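Local coordinates for protein formimidoylglutamase (Bacillus subtilis, PDB 3M1R) that hydrolyses N-formimidoyl-L-glutamate to L-glutamate and formamide in histidine degradation, using a two-metal centre of the arginase family that normally holds manganese, at residues Asp157-Glu162 against Gln198-Tyr203; Phe152-Asp157 against Gly190-Ser195; Ala73-Leu78 against Ala312-Lys317; Thr23-Leu28 against His81-Leu86. One frame throughout, in Å; residues are numbered along the deposited sequence.

Contact 1 of 4, residues Asp157-Glu162 against Gln198-Tyr203; sequences DVRNTE and QAYEAY. With CA (calcium ion), chain B.
V158 and Y200 bring the two backbones closest, CA to CA 6.1 Å, where the irregular run 157-162 passes the start of helix 198-206. The run belongs to the loop that leaves strand 147-152 of the arginase-type alpha/beta fold, and at its head D157 grips a calcium ion with both carboxylate oxygens, OD2 at 2.5 Å; N130, D153 and D245 complete that site. V158 fits between two tyrosines of the helix. Its CG2, set between the backbone N and the carbonyl carbon, comes to 3.6 Å from CB of Y200, while its CB lies 3.6 Å from CD2 of Y203. The CA of R159 lies over one face of the Y200 ring, toward its rim, a CH-pi contact 4.0 Å from the centroid, and CG of R159 reaches CE2 of Y200 at 3.4 Å. The guanidinium runs on to a salt bridge with D19 of a second subunit, which is also hydrogen-bonded to the Y200 hydroxyl, tying loop and helix to the neighbouring chain. Y203 turns its own hydroxyl to D177. The backbone N of N160 gives Y200 OH a nearly straight hydrogen bond, 3.2 Å with 173° at the hydrogen.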
loop_
_atom_site.group_PDB
_atom_site.type_symbol
_atom_site.label_atom_id
_atom_site.label_comp_id
_atom_site.label_asym_id
_atom_site.label_seq_id
_atom_site.Cartn_x
_atom_site.Cartn_y
_atom_site.Cartn_z
ATOM N N ASP D 157 -20.129 -23.238 8.963
ATOM C CA ASP D 157 -20.646 -22.205 9.864
ATOM C C ASP D 157 -21.593 -22.731 10.913
ATOM O O ASP D 157 -22.623 -22.112 11.185
ATOM C CB ASP D 157 -21.352 -21.092 9.106
ATOM C CG ASP D 157 -20.397 -20.063 8.576
ATOM O OD1 ASP D 157 -19.165 -20.250 8.727
ATOM O OD2 ASP D 157 -20.881 -19.054 8.019
ATOM N N VAL D 158 -21.235 -23.863 11.502
ATOM C CA VAL D 158 -21.991 -24.423 12.599
ATOM C C VAL D 158 -21.158 -24.447 13.889
ATOM O O VAL D 158 -21.278 -25.380 14.695
ATOM C CB VAL D 158 -22.473 -25.844 12.250
ATOM C CG1 VAL D 158 -23.570 -25.789 11.164
ATOM C CG2 VAL D 158 -21.298 -26.710 11.810
ATOM N N ARG D 159 -20.326 -23.421 14.082
ATOM C CA ARG D 159 -19.432 -23.352 15.244
ATOM C C ARG D 159 -20.181 -23.338 16.574
ATOM O O ARG D 159 -21.277 -22.786 16.664
ATOM C CB ARG D 159 -18.528 -22.112 15.172
ATOM C CG ARG D 159 -17.191 -22.332 14.484
ATOM C CD ARG D 159 -16.342 -21.065 14.531
ATOM N NE ARG D 159 -15.104 -21.198 13.765
ATOM C CZ ARG D 159 -13.910 -21.448 14.298
ATOM N NH1 ARG D 159 -12.843 -21.551 13.516
ATOM N NH2 ARG D 159 -13.778 -21.591 15.610
ATOM N N ASN D 160 -19.580 -23.930 17.610
ATOM C CA ASN D 160 -20.189 -23.901 18.942
ATOM C C ASN D 160 -20.274 -22.462 19.445
ATOM O O ASN D 160 -19.427 -21.633 19.109
ATOM C CB ASN D 160 -19.428 -24.796 19.931
ATOM C CG ASN D 160 -18.082 -24.206 20.350
ATOM O OD1 ASN D 160 -18.021 -23.242 21.121
ATOM N ND2 ASN D 160 -16.997 -24.791 19.850
ATOM N N THR D 161 -21.288 -22.171 20.255
ATOM C CA THR D 161 -21.624 -20.784 20.601
ATOM C C THR D 161 -20.973 -20.205 21.882
ATOM O O THR D 161 -20.947 -18.986 22.070
ATOM C CB THR D 161 -23.171 -20.594 20.662
ATOM O OG1 THR D 161 -23.503 -19.196 20.663
ATOM C CG2 THR D 161 -23.752 -21.276 21.899
ATOM N N GLU D 162 -20.440 -21.065 22.747
ATOM C CA GLU D 162 -20.020 -20.630 24.082
ATOM C C GLU D 162 -18.608 -20.040 24.140
ATOM O O GLU D 162 -18.296 -19.220 25.011
ATOM C CB GLU D 162 -20.141 -21.782 25.086
ATOM C CG GLU D 162 -21.363 -22.670 24.889
ATOM C CD GLU D 162 -21.091 -23.824 23.942
ATOM O OE1 GLU D 162 -20.108 -24.561 24.181
ATOM O OE2 GLU D 162 -21.856 -23.990 22.964
ATOM N N GLN D 198 -13.598 -31.643 11.695
ATOM C CA GLN D 198 -14.241 -32.953 11.691
ATOM C C GLN D 198 -15.563 -32.920 12.448
ATOM O O GLN D 198 -16.570 -33.459 11.987
ATOM C CB GLN D 198 -13.311 -33.992 12.314
ATOM C CG GLN D 198 -13.836 -35.422 12.251
ATOM C CD GLN D 198 -12.746 -36.447 12.529
ATOM O OE1 GLN D 198 -11.900 -36.251 13.407
ATOM N NE2 GLN D 198 -12.758 -37.541 11.776
ATOM N N ALA D 199 -15.541 -32.278 13.613
ATOM C CA ALA D 199 -16.708 -32.168 14.476
ATOM C C ALA D 199 -17.856 -31.435 13.795
ATOM O O ALA D 199 -19.008 -31.860 13.856
ATOM C CB ALA D 199 -16.330 -31.461 15.774
ATOM N N TYR D 200 -17.532 -30.323 13.155
ATOM C CA TYR D 200 -18.546 -29.481 12.557
ATOM C C TYR D 200 -19.157 -30.121 11.324
ATOM O O TYR D 200 -20.349 -29.959 11.064
ATOM C CB TYR D 200 -17.970 -28.105 12.251
ATOM C CG TYR D 200 -17.617 -27.345 13.512
ATOM C CD1 TYR D 200 -18.208 -27.673 14.726
ATOM C CD2 TYR D 200 -16.705 -26.295 13.489
ATOM C CE1 TYR D 200 -17.900 -26.983 15.877
ATOM C CE2 TYR D 200 -16.389 -25.596 14.644
ATOM C CZ TYR D 200 -16.990 -25.947 15.831
ATOM O OH TYR D 200 -16.688 -25.259 16.980
ATOM N N GLU D 201 -18.345 -30.856 10.574
ATOM C CA GLU D 201 -18.856 -31.632 9.452
ATOM C C GLU D 201 -19.806 -32.682 9.992
ATOM O O GLU D 201 -20.880 -32.900 9.435
ATOM C CB GLU D 201 -17.713 -32.301 8.691
ATOM C CG GLU D 201 -18.143 -33.130 7.504
ATOM C CD GLU D 201 -17.033 -34.039 7.010
ATOM O OE1 GLU D 201 -16.444 -33.753 5.951
ATOM O OE2 GLU D 201 -16.736 -35.044 7.689
ATOM N N ALA D 202 -19.416 -33.329 11.090
ATOM C CA ALA D 202 -20.288 -34.319 11.707
ATOM C C ALA D 202 -21.603 -33.682 12.147
ATOM O O ALA D 202 -22.670 -34.272 11.996
ATOM C CB ALA D 202 -19.597 -35.000 12.903
ATOM N N TYR D 203 -21.526 -32.475 12.694
ATOM C CA TYR D 203 -22.719 -31.823 13.213
ATOM C C TYR D 203 -23.714 -31.491 12.104
ATOM O O TYR D 203 -24.922 -31.530 12.321
ATOM C CB TYR D 203 -22.359 -30.555 13.982
ATOM C CG TYR D 203 -23.573 -29.724 14.322
ATOM C CD1 TYR D 203 -24.164 -29.799 15.579
ATOM C CD2 TYR D 203 -24.145 -28.878 13.375
ATOM C CE1 TYR D 203 -25.285 -29.041 15.888
ATOM C CE2 TYR D 203 -25.265 -28.123 13.671
ATOM C CZ TYR D 203 -25.830 -28.207 14.929
ATOM O OH TYR D 203 -26.940 -27.450 15.228
HETATM CA CA CA B . -18.903 -18.674 6.610
#

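Contact 2 of 4, residues Phe152-Asp157 against Gly190-Ser195; sequences FDAHHD and GIREFS. With CA (calcium ion), chain C; CA (calcium ion), chain B.
D153 lays its carbonyl oxygen 3.0 Å from C of G190. A CB on the glycine would lie tight against this oxygen, and at these backbone angles it would independently jam against the carbonyl before it. The carboxylate of D153 bridges both metals, OD1 2.4 Å from the chain C calcium and OD2 on the chain B ion. OD1 also accepts the backbone N of H155 at 2.7 Å from above the carboxylate plane, an Asx turn that ties this ligand to its own loop. The carbonyl of A154 takes the backbone N of R192 at 3.0 Å, with N196 a second donor to the oxygen, while its CB sits over one face of the R192 guanidinium. The run D-A-H-H-D is the DAHxD metal signature of the arginase family, placed past strand 147-152 and beside the end of strand 186-191. H155 binds the chain C calcium through ND1 at 2.4 Å. At the ring's edge CD2 meets the carbonyl O of S195, 3.1 Å away, where the type II turn from R192 ends. H156 crosses I191 at about a right angle, CE1 3.8 Å from CG2 of I191, and its ND1 is hydrogen-bonded to Q188.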
loop_
_atom_site.group_PDB
_atom_site.type_symbol
_atom_site.label_atom_id
_atom_site.label_comp_id
_atom_site.label_asym_id
_atom_site.label_seq_id
_atom_site.Cartn_x
_atom_site.Cartn_y
_atom_site.Cartn_z
ATOM N N PHE D 152 -23.975 -20.260 -0.017
ATOM C CA PHE D 152 -22.703 -20.340 -0.727
ATOM C C PHE D 152 -21.588 -20.095 0.290
ATOM O O PHE D 152 -21.524 -19.028 0.912
ATOM C CB PHE D 152 -22.629 -19.314 -1.857
ATOM C CG PHE D 152 -23.485 -19.659 -3.048
ATOM C CD1 PHE D 152 -22.991 -20.457 -4.064
ATOM C CD2 PHE D 152 -24.774 -19.183 -3.147
ATOM C CE1 PHE D 152 -23.773 -20.767 -5.149
ATOM C CE2 PHE D 152 -25.571 -19.503 -4.231
ATOM C CZ PHE D 152 -25.069 -20.285 -5.233
ATOM N N ASP D 153 -20.728 -21.087 0.477
ATOM C CA ASP D 153 -19.752 -21.025 1.555
ATOM C C ASP D 153 -18.644 -22.060 1.432
ATOM O O ASP D 153 -18.895 -23.213 1.046
ATOM C CB ASP D 153 -20.463 -21.201 2.913
ATOM C CG ASP D 153 -19.829 -20.368 3.993
ATOM O OD1 ASP D 153 -18.592 -20.368 4.021
ATOM O OD2 ASP D 153 -20.540 -19.715 4.788
ATOM N N ALA D 154 -17.414 -21.646 1.757
ATOM C CA ALA D 154 -16.331 -22.600 1.955
ATOM C C ALA D 154 -16.511 -23.342 3.280
ATOM O O ALA D 154 -15.930 -24.404 3.459
ATOM C CB ALA D 154 -14.937 -21.884 1.951
ATOM N N HIS D 155 -17.280 -22.768 4.210
ATOM C CA HIS D 155 -17.367 -23.292 5.581
ATOM C C HIS D 155 -18.786 -23.632 5.995
ATOM O O HIS D 155 -19.730 -22.979 5.561
ATOM C CB HIS D 155 -16.841 -22.276 6.596
ATOM C CG HIS D 155 -15.606 -21.564 6.156
ATOM N ND1 HIS D 155 -15.646 -20.475 5.308
ATOM C CD2 HIS D 155 -14.304 -21.789 6.419
ATOM C CE1 HIS D 155 -14.421 -20.042 5.095
ATOM N NE2 HIS D 155 -13.581 -20.824 5.745
ATOM N N HIS D 156 -18.915 -24.614 6.891
ATOM C CA HIS D 156 -20.218 -25.068 7.381
ATOM C C HIS D 156 -20.916 -23.993 8.200
ATOM O O HIS D 156 -22.141 -23.845 8.128
ATOM C CB HIS D 156 -20.075 -26.339 8.226
ATOM C CG HIS D 156 -19.653 -27.544 7.439
ATOM N ND1 HIS D 156 -20.424 -28.082 6.432
ATOM C CD2 HIS D 156 -18.545 -28.319 7.518
ATOM C CE1 HIS D 156 -19.806 -29.129 5.915
ATOM N NE2 HIS D 156 -18.662 -29.296 6.560
ATOM N N ASP D 157 -20.129 -23.238 8.963
ATOM C CA ASP D 157 -20.646 -22.205 9.864
ATOM C C ASP D 157 -21.593 -22.731 10.913
ATOM O O ASP D 157 -22.623 -22.112 11.185
ATOM C CB ASP D 157 -21.352 -21.092 9.106
ATOM C CG ASP D 157 -20.397 -20.063 8.576
ATOM O OD1 ASP D 157 -19.165 -20.250 8.727
ATOM O OD2 ASP D 157 -20.881 -19.054 8.019
ATOM N N GLY D 190 -20.136 -25.271 -2.064
ATOM C CA GLY D 190 -18.755 -24.806 -2.105
ATOM C C GLY D 190 -17.901 -25.183 -0.913
ATOM O O GLY D 190 -16.786 -24.660 -0.764
ATOM N N ILE D 191 -18.407 -26.089 -0.065
ATOM C CA ILE D 191 -17.673 -26.489 1.151
ATOM C C ILE D 191 -16.283 -26.974 0.739
ATOM O O ILE D 191 -16.145 -27.861 -0.099
ATOM C CB ILE D 191 -18.413 -27.590 1.949
ATOM C CG1 ILE D 191 -19.763 -27.074 2.480
ATOM C CG2 ILE D 191 -17.553 -28.093 3.081
ATOM C CD1 ILE D 191 -19.647 -25.810 3.325
ATOM N N ARG D 192 -15.248 -26.386 1.317
ATOM C CA ARG D 192 -13.919 -26.508 0.733
ATOM C C ARG D 192 -12.999 -27.385 1.574
ATOM O O ARG D 192 -12.997 -27.294 2.794
ATOM C CB ARG D 192 -13.314 -25.107 0.525
ATOM C CG ARG D 192 -12.123 -25.073 -0.424
ATOM C CD ARG D 192 -11.452 -23.712 -0.379
ATOM N NE ARG D 192 -12.345 -22.664 -0.877
ATOM C CZ ARG D 192 -12.018 -21.378 -0.944
ATOM N NH1 ARG D 192 -10.814 -20.978 -0.541
ATOM N NH2 ARG D 192 -12.886 -20.488 -1.421
ATOM N N GLU D 193 -12.247 -28.253 0.900
ATOM C CA GLU D 193 -11.226 -29.090 1.530
ATOM C C GLU D 193 -10.222 -28.249 2.342
ATOM O O GLU D 193 -9.640 -27.301 1.829
ATOM C CB GLU D 193 -10.492 -29.884 0.446
ATOM C CG GLU D 193 -9.337 -30.737 0.928
ATOM C CD GLU D 193 -9.779 -32.100 1.426
ATOM O OE1 GLU D 193 -10.828 -32.174 2.105
ATOM O OE2 GLU D 193 -9.077 -33.101 1.141
ATOM N N PHE D 194 -10.046 -28.608 3.613
ATOM C CA PHE D 194 -9.149 -27.920 4.557
ATOM C C PHE D 194 -9.685 -26.596 5.096
ATOM O O PHE D 194 -8.951 -25.865 5.749
ATOM C CB PHE D 194 -7.722 -27.728 4.005
ATOM C CG PHE D 194 -6.972 -29.008 3.832
ATOM C CD1 PHE D 194 -6.555 -29.415 2.579
ATOM C CD2 PHE D 194 -6.721 -29.828 4.919
ATOM C CE1 PHE D 194 -5.887 -30.607 2.417
ATOM C CE2 PHE D 194 -6.061 -31.021 4.760
ATOM C CZ PHE D 194 -5.640 -31.416 3.510
ATOM N N SER D 195 -10.960 -26.305 4.848
ATOM C CA SER D 195 -11.612 -25.139 5.450
ATOM C C SER D 195 -12.508 -25.472 6.659
ATOM O O SER D 195 -13.136 -24.578 7.232
ATOM C CB SER D 195 -12.436 -24.387 4.389
ATOM O OG SER D 195 -11.601 -23.947 3.329
HETATM CA CA CA C . -17.145 -18.701 4.867
HETATM CA CA CA B . -18.903 -18.674 6.610
#

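Contact 3 of 4, residues Ala73-Leu78 against Ala312-Lys317; sequences AYSAEL and ALKGMK
NZ of K314 sits over a face of the E77 carboxylate, nearer OE2 (3.1 Å) than OE1 (3.7 Å), so the weak hydrogen bond within this salt bridge comes from above the plane. The two side chains cross at about a right angle. K314 gets there fully extended, its CG anti to the backbone N (chi1 -175°), and its CE passes S75 OG at 3.9 Å. Here the turn after the short strand 74-75, half of a two-stranded antiparallel hairpin, lies against helix 300-318, the last helix of the chain. L78 packs on the aliphatic part, CD1 3.8 Å from CG of K314 and CD2 4.0 Å from CG of K317. E193 of a third subunit forms a further salt bridge to K314 NZ and a hydrogen bond to S75 OG. An alanine in place of K314 would probably leave the carboxylates of E77 and that E193 without their common positive partner and open a gap beside L78. K317 NZ turns instead to E80 and the carbonyl of H81.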
loop_
_atom_site.group_PDB
_atom_site.type_symbol
_atom_site.label_atom_id
_atom_site.label_comp_id
_atom_site.label_asym_id
_atom_site.label_seq_id
_atom_site.Cartn_x
_atom_site.Cartn_y
_atom_site.Cartn_z
ATOM N N ALA D 73 -27.025 -0.267 -15.364
ATOM C CA ALA D 73 -28.232 -1.048 -15.092
ATOM C C ALA D 73 -28.668 -1.900 -16.286
ATOM O O ALA D 73 -29.616 -2.690 -16.191
ATOM C CB ALA D 73 -29.368 -0.103 -14.703
ATOM N N TYR D 74 -27.996 -1.736 -17.419
ATOM C CA TYR D 74 -28.462 -2.382 -18.645
ATOM C C TYR D 74 -27.891 -3.786 -18.837
ATOM O O TYR D 74 -26.674 -3.995 -18.762
ATOM C CB TYR D 74 -28.158 -1.513 -19.867
ATOM C CG TYR D 74 -28.545 -2.174 -21.169
ATOM C CD1 TYR D 74 -29.881 -2.247 -21.564
ATOM C CD2 TYR D 74 -27.590 -2.753 -21.990
ATOM C CE1 TYR D 74 -30.244 -2.865 -22.735
ATOM C CE2 TYR D 74 -27.953 -3.369 -23.178
ATOM C CZ TYR D 74 -29.284 -3.414 -23.546
ATOM O OH TYR D 74 -29.665 -4.022 -24.723
ATOM N N SER D 75 -28.784 -4.743 -19.064
ATOM C CA SER D 75 -28.408 -6.104 -19.440
ATOM C C SER D 75 -28.584 -6.305 -20.942
ATOM O O SER D 75 -29.658 -6.063 -21.491
ATOM C CB SER D 75 -29.275 -7.116 -18.702
ATOM O OG SER D 75 -29.053 -8.422 -19.195
ATOM N N ALA D 76 -27.528 -6.754 -21.604
ATOM C CA ALA D 76 -27.582 -6.978 -23.038
ATOM C C ALA D 76 -28.323 -8.275 -23.307
ATOM O O ALA D 76 -28.848 -8.480 -24.398
ATOM C CB ALA D 76 -26.176 -7.032 -23.628
ATOM N N GLU D 77 -28.371 -9.145 -22.302
ATOM C CA GLU D 77 -29.055 -10.428 -22.439
ATOM C C GLU D 77 -30.563 -10.300 -22.165
ATOM O O GLU D 77 -31.333 -11.213 -22.439
ATOM C CB GLU D 77 -28.417 -11.470 -21.517
ATOM C CG GLU D 77 -28.915 -12.900 -21.712
ATOM C CD GLU D 77 -28.249 -13.885 -20.751
ATOM O OE1 GLU D 77 -28.958 -14.757 -20.201
ATOM O OE2 GLU D 77 -27.020 -13.779 -20.537
ATOM N N LEU D 78 -30.971 -9.156 -21.630
ATOM C CA LEU D 78 -32.370 -8.882 -21.351
ATOM C C LEU D 78 -32.878 -7.862 -22.351
ATOM O O LEU D 78 -34.075 -7.736 -22.573
ATOM C CB LEU D 78 -32.520 -8.301 -19.945
ATOM C CG LEU D 78 -33.073 -9.141 -18.789
ATOM C CD1 LEU D 78 -32.441 -10.515 -18.722
ATOM C CD2 LEU D 78 -32.871 -8.376 -17.496
ATOM N N ALA D 312 -28.634 -11.285 -9.585
ATOM C CA ALA D 312 -29.836 -11.670 -8.878
ATOM C C ALA D 312 -31.026 -10.869 -9.393
ATOM O O ALA D 312 -32.095 -11.421 -9.636
ATOM C CB ALA D 312 -29.667 -11.485 -7.363
ATOM N N LEU D 313 -30.846 -9.563 -9.542
ATOM C CA LEU D 313 -31.909 -8.699 -10.062
ATOM C C LEU D 313 -32.314 -9.188 -11.443
ATOM O O LEU D 313 -33.495 -9.266 -11.769
ATOM C CB LEU D 313 -31.415 -7.266 -10.183
ATOM C CG LEU D 313 -31.846 -6.115 -9.267
ATOM C CD1 LEU D 313 -32.830 -6.472 -8.166
ATOM C CD2 LEU D 313 -30.606 -5.441 -8.716
ATOM N N LYS D 314 -31.313 -9.520 -12.245
ATOM C CA LYS D 314 -31.526 -10.042 -13.583
ATOM C C LYS D 314 -32.418 -11.280 -13.518
ATOM O O LYS D 314 -33.382 -11.401 -14.275
ATOM C CB LYS D 314 -30.177 -10.395 -14.206
ATOM C CG LYS D 314 -30.239 -10.852 -15.655
ATOM C CD LYS D 314 -28.832 -11.130 -16.163
ATOM C CE LYS D 314 -28.847 -11.936 -17.444
ATOM N NZ LYS D 314 -27.475 -12.283 -17.882
ATOM N N GLY D 315 -32.086 -12.195 -12.610
ATOM C CA GLY D 315 -32.835 -13.429 -12.451
ATOM C C GLY D 315 -34.258 -13.137 -12.040
ATOM O O GLY D 315 -35.189 -13.744 -12.555
HETATM N N MSE D 316 -34.438 -12.193 -11.124
HETATM C CA MSE D 316 -35.787 -11.827 -10.710
HETATM C C MSE D 316 -36.598 -11.225 -11.867
HETATM O O MSE D 316 -37.762 -11.580 -12.059
HETATM C CB MSE D 316 -35.761 -10.893 -9.500
HETATM C CG MSE D 316 -35.109 -11.529 -8.265
HETATM SE SE MSE D 316 -34.732 -10.233 -6.871
HETATM C CE MSE D 316 -36.564 -10.003 -6.235
ATOM N N LYS D 317 -35.978 -10.336 -12.642
ATOM C CA LYS D 317 -36.647 -9.726 -13.786
ATOM C C LYS D 317 -37.055 -10.788 -14.810
ATOM O O LYS D 317 -38.041 -10.640 -15.516
ATOM C CB LYS D 317 -35.768 -8.644 -14.438
ATOM C CG LYS D 317 -36.408 -7.966 -15.649
ATOM C CD LYS D 317 -36.472 -6.442 -15.530
ATOM C CE LYS D 317 -37.313 -5.843 -16.671
ATOM N NZ LYS D 317 -37.247 -4.350 -16.783
#

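Contact 4 of 4, residues Thr23-Leu28 against His81-Leu86; sequences TKMSDL and HVVSEL
T23 stands over one face of the H81 imidazole, its CG2 4.2 Å from the ring centroid and 21° off the ring normal, a CH-pi contact; OG1 of T23 lies 3.6 Å from CE1 of H81. An alanine at H81 would probably leave the T23 methyl without the ring face it packs on and open a gap at this end of the contact. The buried part is apolar, made by M25, V82 and V83 with L28 laid on them. Selenomethionine M25, bent at chi2 (-61°) and again at chi3, brings its CE to 4.0 Å from CG2 of V83, with SE near CG2 of V82. L28 and V83 lie alongside with their side chains running opposite ways, CD1 of L28 4.1 Å from CB of V83. Toward the exposed rim at E85 the contacts are short but made mostly with the backbone: a leucine methyl on a carbonyl, CD2 of L28 3.5 Å from O of E85, and one backbone touch, L28 O to L86 CA at 3.4 Å. There S84 and E85 are exposed, and the E85 side chain is poorly ordered. No hydrogen bond joins the two segments directly; instead T23 and V82 both bond to the backbone of A73. Helix 300-318 covers M25 and V82 with L313, and L28 bonds to L87 where strands 29-31 and 87-93 run parallel side by side at the margin of the main sheet.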
loop_
_atom_site.group_PDB
_atom_site.type_symbol
_atom_site.label_atom_id
_atom_site.label_comp_id
_atom_site.label_asym_id
_atom_site.label_seq_id
_atom_site.Cartn_x
_atom_site.Cartn_y
_atom_site.Cartn_z
ATOM N N THR D 23 -27.649 4.812 -18.442
ATOM C CA THR D 23 -28.423 4.607 -17.230
ATOM C C THR D 23 -27.664 3.669 -16.315
ATOM O O THR D 23 -27.553 2.478 -16.605
ATOM C CB THR D 23 -29.790 3.982 -17.479
ATOM O OG1 THR D 23 -30.590 4.874 -18.266
ATOM C CG2 THR D 23 -30.472 3.744 -16.135
ATOM N N LYS D 24 -27.158 4.219 -15.213
ATOM C CA LYS D 24 -26.429 3.455 -14.213
ATOM C C LYS D 24 -27.339 3.232 -13.022
ATOM O O LYS D 24 -28.380 3.882 -12.916
ATOM C CB LYS D 24 -25.170 4.216 -13.795
ATOM C CG LYS D 24 -24.205 4.409 -14.951
ATOM C CD LYS D 24 -22.928 5.085 -14.521
ATOM C CE LYS D 24 -23.210 6.453 -13.901
ATOM N NZ LYS D 24 -21.976 7.078 -13.313
HETATM N N MSE D 25 -26.957 2.320 -12.129
HETATM C CA MSE D 25 -27.801 2.018 -10.989
HETATM C C MSE D 25 -28.054 3.280 -10.169
HETATM O O MSE D 25 -29.112 3.441 -9.561
HETATM C CB MSE D 25 -27.189 0.902 -10.134
HETATM C CG MSE D 25 -27.272 -0.469 -10.790
HETATM SE SE MSE D 25 -29.130 -1.062 -11.138
HETATM C CE MSE D 25 -29.647 -1.445 -9.287
ATOM N N SER D 26 -27.081 4.184 -10.164
ATOM C CA SER D 26 -27.246 5.442 -9.439
ATOM C C SER D 26 -28.452 6.252 -9.921
ATOM O O SER D 26 -28.984 7.066 -9.178
ATOM C CB SER D 26 -26.003 6.296 -9.565
ATOM O OG SER D 26 -25.550 6.288 -10.899
ATOM N N ASP D 27 -28.867 6.038 -11.164
ATOM C CA ASP D 27 -29.998 6.774 -11.719
ATOM C C ASP D 27 -31.307 6.133 -11.283
ATOM O O ASP D 27 -32.368 6.711 -11.472
ATOM C CB ASP D 27 -29.914 6.822 -13.250
ATOM C CG ASP D 27 -28.627 7.470 -13.742
ATOM O OD1 ASP D 27 -28.264 8.550 -13.229
ATOM O OD2 ASP D 27 -27.980 6.901 -14.644
ATOM N N LEU D 28 -31.229 4.940 -10.695
ATOM C CA LEU D 28 -32.439 4.157 -10.402
ATOM C C LEU D 28 -32.648 3.853 -8.920
ATOM O O LEU D 28 -33.671 3.309 -8.532
ATOM C CB LEU D 28 -32.411 2.843 -11.176
ATOM C CG LEU D 28 -32.483 2.933 -12.690
ATOM C CD1 LEU D 28 -32.015 1.652 -13.289
ATOM C CD2 LEU D 28 -33.922 3.208 -13.100
ATOM N N HIS D 81 -33.082 -2.683 -18.804
ATOM C CA HIS D 81 -32.553 -2.494 -17.466
ATOM C C HIS D 81 -33.083 -3.558 -16.500
ATOM O O HIS D 81 -34.196 -4.077 -16.680
ATOM C CB HIS D 81 -32.867 -1.083 -16.996
ATOM C CG HIS D 81 -32.385 -0.031 -17.942
ATOM N ND1 HIS D 81 -33.028 1.174 -18.112
ATOM C CD2 HIS D 81 -31.326 -0.017 -18.786
ATOM C CE1 HIS D 81 -32.381 1.890 -19.013
ATOM N NE2 HIS D 81 -31.345 1.191 -19.439
ATOM N N VAL D 82 -32.283 -3.897 -15.490
ATOM C CA VAL D 82 -32.673 -4.935 -14.532
ATOM C C VAL D 82 -33.635 -4.401 -13.488
ATOM O O VAL D 82 -34.279 -5.170 -12.786
ATOM C CB VAL D 82 -31.465 -5.558 -13.800
ATOM C CG1 VAL D 82 -30.610 -6.376 -14.758
ATOM C CG2 VAL D 82 -30.656 -4.478 -13.082
ATOM N N VAL D 83 -33.704 -3.079 -13.368
ATOM C CA VAL D 83 -34.728 -2.442 -12.554
ATOM C C VAL D 83 -35.675 -1.710 -13.496
ATOM O O VAL D 83 -35.260 -0.812 -14.234
ATOM C CB VAL D 83 -34.116 -1.453 -11.559
ATOM C CG1 VAL D 83 -35.195 -0.612 -10.910
ATOM C CG2 VAL D 83 -33.329 -2.201 -10.508
ATOM N N SER D 84 -36.944 -2.099 -13.494
ATOM C CA SER D 84 -37.913 -1.481 -14.396
ATOM C C SER D 84 -38.325 -0.090 -13.920
ATOM O O SER D 84 -38.337 0.860 -14.698
ATOM C CB SER D 84 -39.133 -2.384 -14.589
ATOM O OG SER D 84 -39.522 -2.979 -13.365
ATOM N N GLU D 85 -38.648 0.026 -12.637
ATOM C CA GLU D 85 -39.074 1.303 -12.073
ATOM C C GLU D 85 -37.949 1.997 -11.303
ATOM O O GLU D 85 -37.187 2.779 -11.867
ATOM C CB GLU D 85 -40.304 1.113 -11.176
ATOM C CG GLU D 85 -40.289 -0.163 -10.331
ATOM C CD GLU D 85 -41.316 -1.186 -10.795
ATOM O OE1 GLU D 85 -41.543 -2.182 -10.071
ATOM O OE2 GLU D 85 -41.897 -0.987 -11.885
ATOM N N LEU D 86 -37.864 1.720 -10.009
ATOM C CA LEU D 86 -36.770 2.217 -9.199
ATOM C C LEU D 86 -36.503 1.210 -8.101
ATOM O O LEU D 86 -37.340 0.349 -7.824
ATOM C CB LEU D 86 -37.093 3.590 -8.610
ATOM C CG LEU D 86 -38.309 3.719 -7.694
ATOM C CD1 LEU D 86 -38.094 2.960 -6.412
ATOM C CD2 LEU D 86 -38.626 5.186 -7.389
#

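In the fold
Contacts 1 and 2 share D157 and one calcium ion, their centres 12 Å apart; H156 of contact 2 packs against E201 of contact 1, linking the metal loop after strand 147-152 to strand 186-191 and helix 198-206. Contacts 3 and 4, centres 10 Å apart, meet through A73 on the far side of the chain's centre from contact 1, about 38 and 42 Å from it, centre to centre. Along the chain contact 4 closes before contacts 1 and 2 open, and both are nested inside the span of contact 3. The regions complement each other between subunits: E193 and E201, on the segments of contacts 2 and 1, bind segment 73-78 of another copy in the six-chain assembly.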